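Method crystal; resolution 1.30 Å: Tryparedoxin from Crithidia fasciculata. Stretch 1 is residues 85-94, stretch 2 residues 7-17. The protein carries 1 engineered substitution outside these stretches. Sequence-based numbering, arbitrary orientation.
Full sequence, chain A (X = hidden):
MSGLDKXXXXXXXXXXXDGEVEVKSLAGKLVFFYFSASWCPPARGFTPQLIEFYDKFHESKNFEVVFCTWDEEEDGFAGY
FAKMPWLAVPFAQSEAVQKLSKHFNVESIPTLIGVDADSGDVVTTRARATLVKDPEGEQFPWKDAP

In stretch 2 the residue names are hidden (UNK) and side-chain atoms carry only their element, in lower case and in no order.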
ATOM      1  N   PRO A  85      -4.048   6.394   7.604  1.00 15.30           N
ATOM      2  CA  PRO A  85      -3.417   7.719   7.449  1.00 15.73           C
ATOM      3  C   PRO A  85      -2.761   8.003   6.088  1.00 15.60           C
ATOM      4  O   PRO A  85      -2.279   9.113   5.859  1.00 16.55           O
ATOM      5  CB  PRO A  85      -2.347   7.704   8.544  1.00 16.25           C
ATOM      6  CG  PRO A  85      -1.895   6.258   8.560  1.00 16.21           C
ATOM      7  CD  PRO A  85      -3.155   5.451   8.313  1.00 15.25           C
ATOM      8  N   TRP A  86      -2.722   7.002   5.209  1.00 14.65           N
ATOM      9  CA  TRP A  86      -1.936   7.051   3.971  1.00 13.62           C
ATOM     10  C   TRP A  86      -2.838   7.245   2.744  1.00 13.80           C
ATOM     11  O   TRP A  86      -3.883   7.907   2.837  1.00 15.40           O
ATOM     12  CB  TRP A  86      -1.044   5.795   3.875  1.00 13.32           C
ATOM     13  CG  TRP A  86      -1.772   4.508   4.212  1.00 11.92           C
ATOM     14  CD1 TRP A  86      -2.829   3.958   3.526  1.00 12.08           C
ATOM     15  CD2 TRP A  86      -1.533   3.656   5.327  1.00 11.63           C
ATOM     16  NE1 TRP A  86      -3.237   2.803   4.144  1.00 12.25           N
ATOM     17  CE2 TRP A  86      -2.464   2.595   5.258  1.00 11.89           C
ATOM     18  CE3 TRP A  86      -0.602   3.658   6.373  1.00 12.36           C
ATOM     19  CZ2 TRP A  86      -2.505   1.576   6.215  1.00 12.34           C
ATOM     20  CZ3 TRP A  86      -0.641   2.657   7.308  1.00 12.61           C
ATOM     21  CH2 TRP A  86      -1.588   1.626   7.234  1.00 12.60           C
ATOM     22  N   LEU A  87      -2.424   6.714   1.591  1.00 13.37           N
ATOM     23  CA  LEU A  87      -3.150   6.955   0.339  1.00 13.99           C
ATOM     24  C   LEU A  87      -3.962   5.742  -0.078  1.00 13.66           C
ATOM     25  O   LEU A  87      -3.780   4.660   0.477  1.00 13.39           O
ATOM     26  CB  LEU A  87      -2.175   7.323  -0.780  1.00 14.67           C
ATOM     27  CG  LEU A  87      -1.113   8.366  -0.462  1.00 15.67           C
ATOM     28  CD1 LEU A  87      -0.253   8.640  -1.690  1.00 16.63           C
ATOM     29  CD2 LEU A  87      -1.751   9.636   0.037  1.00 17.75           C
ATOM     30  N   ALA A  88      -4.828   5.916  -1.075  1.00 14.59           N
ATOM     31  CA  ALA A  88      -5.586   4.802  -1.632  1.00 15.31           C
ATOM     32  C   ALA A  88      -5.817   4.957  -3.115  1.00 16.47           C
ATOM     33  O   ALA A  88      -6.024   6.069  -3.609  1.00 17.06           O
ATOM     34  CB  ALA A  88      -6.934   4.658  -0.928  1.00 16.12           C
ATOM     35  N   VAL A  89      -5.799   3.833  -3.822  1.00 16.60           N
ATOM     36  CA  VAL A  89      -6.318   3.814  -5.197  1.00 17.75           C
ATOM     37  C   VAL A  89      -7.817   4.060  -5.078  1.00 19.28           C
ATOM     38  O   VAL A  89      -8.482   3.424  -4.265  1.00 18.46           O
ATOM     39  CB  VAL A  89      -6.059   2.458  -5.902  1.00 17.68           C
ATOM     40  CG1 VAL A  89      -6.680   2.453  -7.304  1.00 18.24           C
ATOM     41  CG2 VAL A  89      -4.561   2.164  -5.977  1.00 17.88           C
ATOM     42  N   PRO A  90      -8.363   4.996  -5.859  1.00 20.66           N
ATOM     43  CA  PRO A  90      -9.794   5.275  -5.749  1.00 21.95           C
ATOM     44  C   PRO A  90     -10.628   4.031  -6.037  1.00 22.41           C
ATOM     45  O   PRO A  90     -10.234   3.217  -6.874  1.00 22.82           O
ATOM     46  CB  PRO A  90     -10.027   6.359  -6.812  1.00 22.19           C
ATOM     47  CG  PRO A  90      -8.690   7.010  -6.995  1.00 21.60           C
ATOM     48  CD  PRO A  90      -7.707   5.872  -6.847  1.00 21.10           C
ATOM     49  N   PHE A  91     -11.738   3.874  -5.323  1.00 23.42           N
ATOM     50  CA  PHE A  91     -12.629   2.732  -5.493  1.00 24.51           C
ATOM     51  C   PHE A  91     -13.066   2.522  -6.954  1.00 25.43           C
ATOM     52  O   PHE A  91     -13.227   1.382  -7.393  1.00 25.63           O
ATOM     53  CB  PHE A  91     -13.859   2.869  -4.581  1.00 24.99           C
ATOM     54  CG  PHE A  91     -14.762   1.669  -4.607  1.00 25.66           C
ATOM     55  CD1 PHE A  91     -14.442   0.528  -3.877  1.00 26.26           C
ATOM     56  CD2 PHE A  91     -15.923   1.664  -5.386  1.00 26.55           C
ATOM     57  CE1 PHE A  91     -15.269  -0.598  -3.906  1.00 25.83           C
ATOM     58  CE2 PHE A  91     -16.752   0.542  -5.423  1.00 26.76           C
ATOM     59  CZ  PHE A  91     -16.433  -0.584  -4.683  1.00 26.61           C
ATOM     60  N   ALA A  92     -13.237   3.620  -7.694  1.00 26.18           N
ATOM     61  CA  ALA A  92     -13.593   3.576  -9.117  1.00 27.29           C
ATOM     62  C   ALA A  92     -12.536   2.900  -9.990  1.00 27.82           C
ATOM     63  O   ALA A  92     -12.849   2.413 -11.080  1.00 28.57           O
ATOM     64  CB  ALA A  92     -13.886   4.984  -9.633  1.00 27.45           C
ATOM     65  N   GLN A  93     -11.292   2.864  -9.503  1.00 27.86           N
ATOM     66  CA  GLN A  93     -10.177   2.255 -10.229  1.00 27.79           C
ATOM     67  C   GLN A  93      -9.846   0.865  -9.677  1.00 27.24           C
ATOM     68  O   GLN A  93      -8.693   0.429  -9.727  1.00 26.39           O
ATOM     69  CB  GLN A  93      -8.951   3.177 -10.201  1.00 28.20           C
ATOM     70  CG  GLN A  93      -8.846   4.145 -11.387  1.00 30.88           C
ATOM     71  CD  GLN A  93      -9.851   5.287 -11.335  1.00 33.35           C
ATOM     72  OE1 GLN A  93     -10.478   5.613 -12.348  1.00 35.47           O
ATOM     73  NE2 GLN A  93     -10.002   5.902 -10.167  1.00 35.31           N
ATOM     74  N   SER A  94     -10.863   0.169  -9.171  1.00 26.88           N
ATOM     75  CA  SER A  94     -10.707  -1.182  -8.626  1.00 27.35           C
ATOM     76  C   SER A  94     -10.188  -2.194  -9.633  1.00 27.01           C
ATOM     77  O   SER A  94      -9.468  -3.122  -9.253  1.00 27.06           O
ATOM     78  CB  SER A  94     -12.019  -1.694  -8.032  1.00 27.37           C
ATOM     79  OG  SER A  94     -12.290  -1.073  -6.785  1.00 27.93           O
ATOM     80  N   UNK A   7       2.222  -0.076 -12.764  1.00 31.94           N
ATOM     81  CA  UNK A   7       1.340  -0.660 -11.755  1.00 30.27           C
ATOM     82  C   UNK A   7      -0.017  -0.002 -11.698  1.00 30.79           C
ATOM     83  O   UNK A   7      -1.017  -0.658 -11.410  1.00 30.66           O
ATOM     84  c   UNK A   7       3.444  -2.582 -10.705  1.00 22.01           C
ATOM     85  c   UNK A   7       4.488  -0.553 -10.014  1.00 20.31           C
ATOM     86  c   UNK A   7       5.717  -1.188  -9.998  1.00 18.68           C
ATOM     87  o   UNK A   7       6.984  -3.201 -10.336  1.00 18.77           O
ATOM     88  c   UNK A   7       4.653  -3.221 -10.688  1.00 20.71           C
ATOM     89  c   UNK A   7       5.790  -2.525 -10.350  1.00 18.46           C
ATOM     90  c   UNK A   7       3.335  -1.239 -10.358  1.00 24.02           C
ATOM     91  c   UNK A   7       2.005  -0.550 -10.387  1.00 28.57           C
ATOM     92  N   UNK A   8      -0.021   1.300 -11.965  1.00 31.52           N
ATOM     93  CA  UNK A   8      -1.222   2.124 -11.946  1.00 32.48           C
ATOM     94  C   UNK A   8      -1.319   2.879 -13.271  1.00 33.22           C
ATOM     95  O   UNK A   8      -1.102   4.096 -13.304  1.00 33.19           O
ATOM     96  c   UNK A   8      -2.013   1.870  -8.762  1.00 32.92           C
ATOM     97  c   UNK A   8      -0.833   2.609  -9.367  1.00 32.68           C
ATOM     98  c   UNK A   8      -0.397   3.757  -8.467  1.00 32.94           C
ATOM     99  c   UNK A   8      -1.173   3.118 -10.775  1.00 32.45           C
ATOM    100  N   UNK A   9      -1.632   2.163 -14.355  1.00 33.95           N
ATOM    101  CA  UNK A   9      -1.643   2.775 -15.688  1.00 34.24           C
ATOM    102  C   UNK A   9      -2.750   3.812 -15.812  1.00 34.46           C
ATOM    103  O   UNK A   9      -3.929   3.500 -15.628  1.00 34.23           O
ATOM    104  c   UNK A   9      -2.030   0.743 -14.403  1.00 34.12           C
ATOM    105  c   UNK A   9      -1.876   1.586 -16.632  1.00 34.47           C
ATOM    106  c   UNK A   9      -2.521   0.539 -15.805  1.00 34.45           C
ATOM    107  N   UNK A  10      -2.344   5.046 -16.080  1.00 34.77           N
ATOM    108  CA  UNK A  10      -3.274   6.130 -16.326  1.00 35.29           C
ATOM    109  C   UNK A  10      -4.031   6.617 -15.108  1.00 35.37           C
ATOM    110  O   UNK A  10      -5.074   7.253 -15.242  1.00 35.63           O
ATOM    111  N   UNK A  11      -3.517   6.314 -13.919  1.00 35.30           N
ATOM    112  CA  UNK A  11      -4.084   6.872 -12.700  1.00 34.97           C
ATOM    113  C   UNK A  11      -3.216   8.045 -12.262  1.00 34.24           C
ATOM    114  O   UNK A  11      -2.060   7.867 -11.877  1.00 35.06           O
ATOM    115  c   UNK A  11      -4.218   5.797 -11.588  1.00 35.16           C
ATOM    116  c   UNK A  11      -5.186   3.454 -11.143  1.00 36.35           C
ATOM    117  c   UNK A  11      -4.627   6.442 -10.264  1.00 35.29           C
ATOM    118  c   UNK A  11      -5.233   4.719 -11.997  1.00 35.68           C
ATOM    119  N   UNK A  12      -3.776   9.247 -12.336  1.00 33.10           N
ATOM    120  CA  UNK A  12      -3.026  10.465 -12.054  1.00 31.71           C
ATOM    121  C   UNK A  12      -3.165  10.926 -10.609  1.00 29.96           C
ATOM    122  O   UNK A  12      -2.338  11.686 -10.118  1.00 28.82           O
ATOM    123  o   UNK A  12      -1.850  13.224 -15.689  1.00 39.14           O
ATOM    124  c   UNK A  12      -3.485  11.585 -12.987  1.00 32.49           C
ATOM    125  c   UNK A  12      -2.881  12.875 -15.068  1.00 36.90           C
ATOM    126  c   UNK A  12      -2.902  11.516 -14.390  1.00 34.54           C
ATOM    127  o   UNK A  12      -3.895  13.602 -14.983  1.00 37.76           O
ATOM    128  N   UNK A  13      -4.224  10.477  -9.942  1.00 28.48           N
ATOM    129  CA  UNK A  13      -4.520  10.923  -8.584  1.00 27.20           C
ATOM    130  C   UNK A  13      -4.846   9.757  -7.671  1.00 25.36           C
ATOM    131  O   UNK A  13      -5.452   8.778  -8.097  1.00 25.59           O
ATOM    132  n   UNK A  13      -6.318  15.685 -10.804  1.00 37.75           N
ATOM    133  c   UNK A  13      -5.684  11.914  -8.571  1.00 28.05           C
ATOM    134  c   UNK A  13      -5.415  13.209  -9.325  1.00 30.35           C
ATOM    135  c   UNK A  13      -5.787  15.677  -9.402  1.00 36.17           C
ATOM    136  c   UNK A  13      -6.107  14.388  -8.669  1.00 34.38           C
ATOM    137  N   UNK A  14      -4.446   9.890  -6.413  1.00 22.90           N
ATOM    138  CA  UNK A  14      -4.772   8.910  -5.381  1.00 20.80           C
ATOM    139  C   UNK A  14      -5.502   9.614  -4.261  1.00 20.40           C
ATOM    140  O   UNK A  14      -5.313  10.819  -4.054  1.00 20.38           O
ATOM    141  c   UNK A  14      -3.351   6.226  -6.266  1.00 20.07           C
ATOM    142  c   UNK A  14      -1.316   7.135  -5.106  1.00 20.50           C
ATOM    143  c   UNK A  14      -3.504   8.256  -4.823  1.00 20.12           C
ATOM    144  c   UNK A  14      -2.630   7.481  -5.802  1.00 19.54           C
ATOM    145  N   UNK A  15      -6.338   8.876  -3.539  1.00 19.79           N
ATOM    146  CA  UNK A  15      -7.072   9.438  -2.407  1.00 20.48           C
ATOM    147  C   UNK A  15      -6.143   9.678  -1.222  1.00 19.92           C
ATOM    148  O   UNK A  15      -5.267   8.856  -0.953  1.00 19.38           O
ATOM    149  n   UNK A  15     -10.485  10.202  -2.969  1.00 31.50           N
ATOM    150  c   UNK A  15     -11.246  11.206  -3.405  1.00 34.11           C
ATOM    151  n   UNK A  15     -11.439  11.389  -4.708  1.00 35.86           N
ATOM    152  c   UNK A  15      -9.199   8.082  -3.054  1.00 24.21           C
ATOM    153  n   UNK A  15     -11.818  12.031  -2.538  1.00 35.87           N
ATOM    154  c   UNK A  15      -8.196   8.495  -1.970  1.00 20.57           C
ATOM    155  c   UNK A  15      -9.811   9.237  -3.840  1.00 28.03           C
ATOM    156  N   UNK A  16      -6.348  10.792  -0.518  1.00 20.76           N
ATOM    157  CA  UNK A  16      -5.704  11.056   0.769  1.00 21.76           C
ATOM    158  C   UNK A  16      -6.719  11.780   1.641  1.00 22.53           C
ATOM    159  O   UNK A  16      -7.212  12.853   1.270  1.00 23.84           O
ATOM    160  c   UNK A  16      -2.161  15.509   1.149  1.00 32.45           C
ATOM    161  c   UNK A  16      -3.662  12.153   1.929  1.00 24.39           C
ATOM    162  c   UNK A  16      -4.428  11.899   0.616  1.00 22.57           C
ATOM    163  n   UNK A  16      -0.857  15.424   1.376  1.00 33.89           N
ATOM    164  n   UNK A  16      -2.956  14.462   1.353  1.00 31.04           N
ATOM    165  n   UNK A  16      -2.676  16.644   0.703  1.00 33.70           N
ATOM    166  c   UNK A  16      -2.507  13.150   1.824  1.00 28.14           C
ATOM    167  N   UNK A  17      -7.053  11.182   2.778  1.00 23.03           N
ATOM    168  CA  UNK A  17      -8.132  11.710   3.605  1.00 24.19           C
ATOM    169  C   UNK A  17      -9.397  11.813   2.767  1.00 25.27           C
ATOM    170  O   UNK A  17      -9.801  10.847   2.131  1.00 25.56           O
TER
HETATM  171  O   HOH W   1      -5.709   9.202   4.334  1.00 20.35           O

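Position 7 carries one carbon leading to a six-carbon ring that bears an oxygen. It lies out of reach of stretch 1, its hydroxyl bonded elsewhere in the structure; this is Tyr7. Position 8 has four carbons forked at the second, a terminal carbon approaching Val89: Leu8. That contact is Leu8 CD2 to Val89 CG2 at 3.8 Å. At position 9 three carbons close a ring onto the backbone N and touch nothing on stretch 1, which defines Pro9.

Position 10 has no side-chain atoms, and its phi of 71° by itself favours glycine: Gly10. Position 11 has four carbons forked at the first, one arm two carbons long, touching Gln93 and Val89: Ile11. Its CA-to-CB bond points toward stretch 1; Ile11 CG1 lies 3.7 Å from Gln93 CG, and Ile11 CD1 4.2 Å from Val89 CG1.

Position 12 shows three carbons, the third carrying two oxygens, all beyond reach of stretch 1: Glu12. Position 13 is four carbons in a row ending in nitrogen; the end leads away, but the backbone O lies near Pro90. This is Lys13, its O 3.9 Å from Pro90 CG. Position 14 again has four carbons forked at the second, touching Leu87 and Val89: Leu14. Its CD1 meets Leu87 CD1 at 3.9 Å and its CD2 meets Val89 CG2 at 4.2 Å.

Position 15 has three carbons, a nitrogen, then a carbon carrying two more nitrogens, and touches Pro90 and Ala88: Arg15. Its aliphatic part packs on proline, Arg15 CG to Pro90 CA at 3.9 Å, while its end leads away. Position 16 repeats that composition and touches Leu87: Arg16, with CB 3.6 Å from Leu87 CD2. Position 17 has no side chain and a phi of 56°, consistent with Gly17.

The contact combines a short antiparallel pairing with apolar packing. Ala88 and Arg15 form the hydrogen-bonded pair: Arg15 N donates to Ala88 O (2.8 Å, 152°) and Ala88 N to Arg15 O (3.0 Å, 144°). Their side chains share one face, CB to CB 4.2 Å apart. Leu87 CA adds a CA-H...O contact to Arg15 O at 3.1 Å. Beyond the paired residues, Val89 meets Leu8, Ile11 and Leu14, extending the contact with apolar packing to which the Val89 backbone also contributes, its CA 4.0 Å from Leu14 CD2. At the other end, water 1 accepts from Gly17 N (2.9 Å) and its O lies 2.7 Å from Trp86 O, linking the two backbones. Together the stretches bury 520 Å², both sides summed.

Stretch 2 7-17: YLPGIEKLRRG
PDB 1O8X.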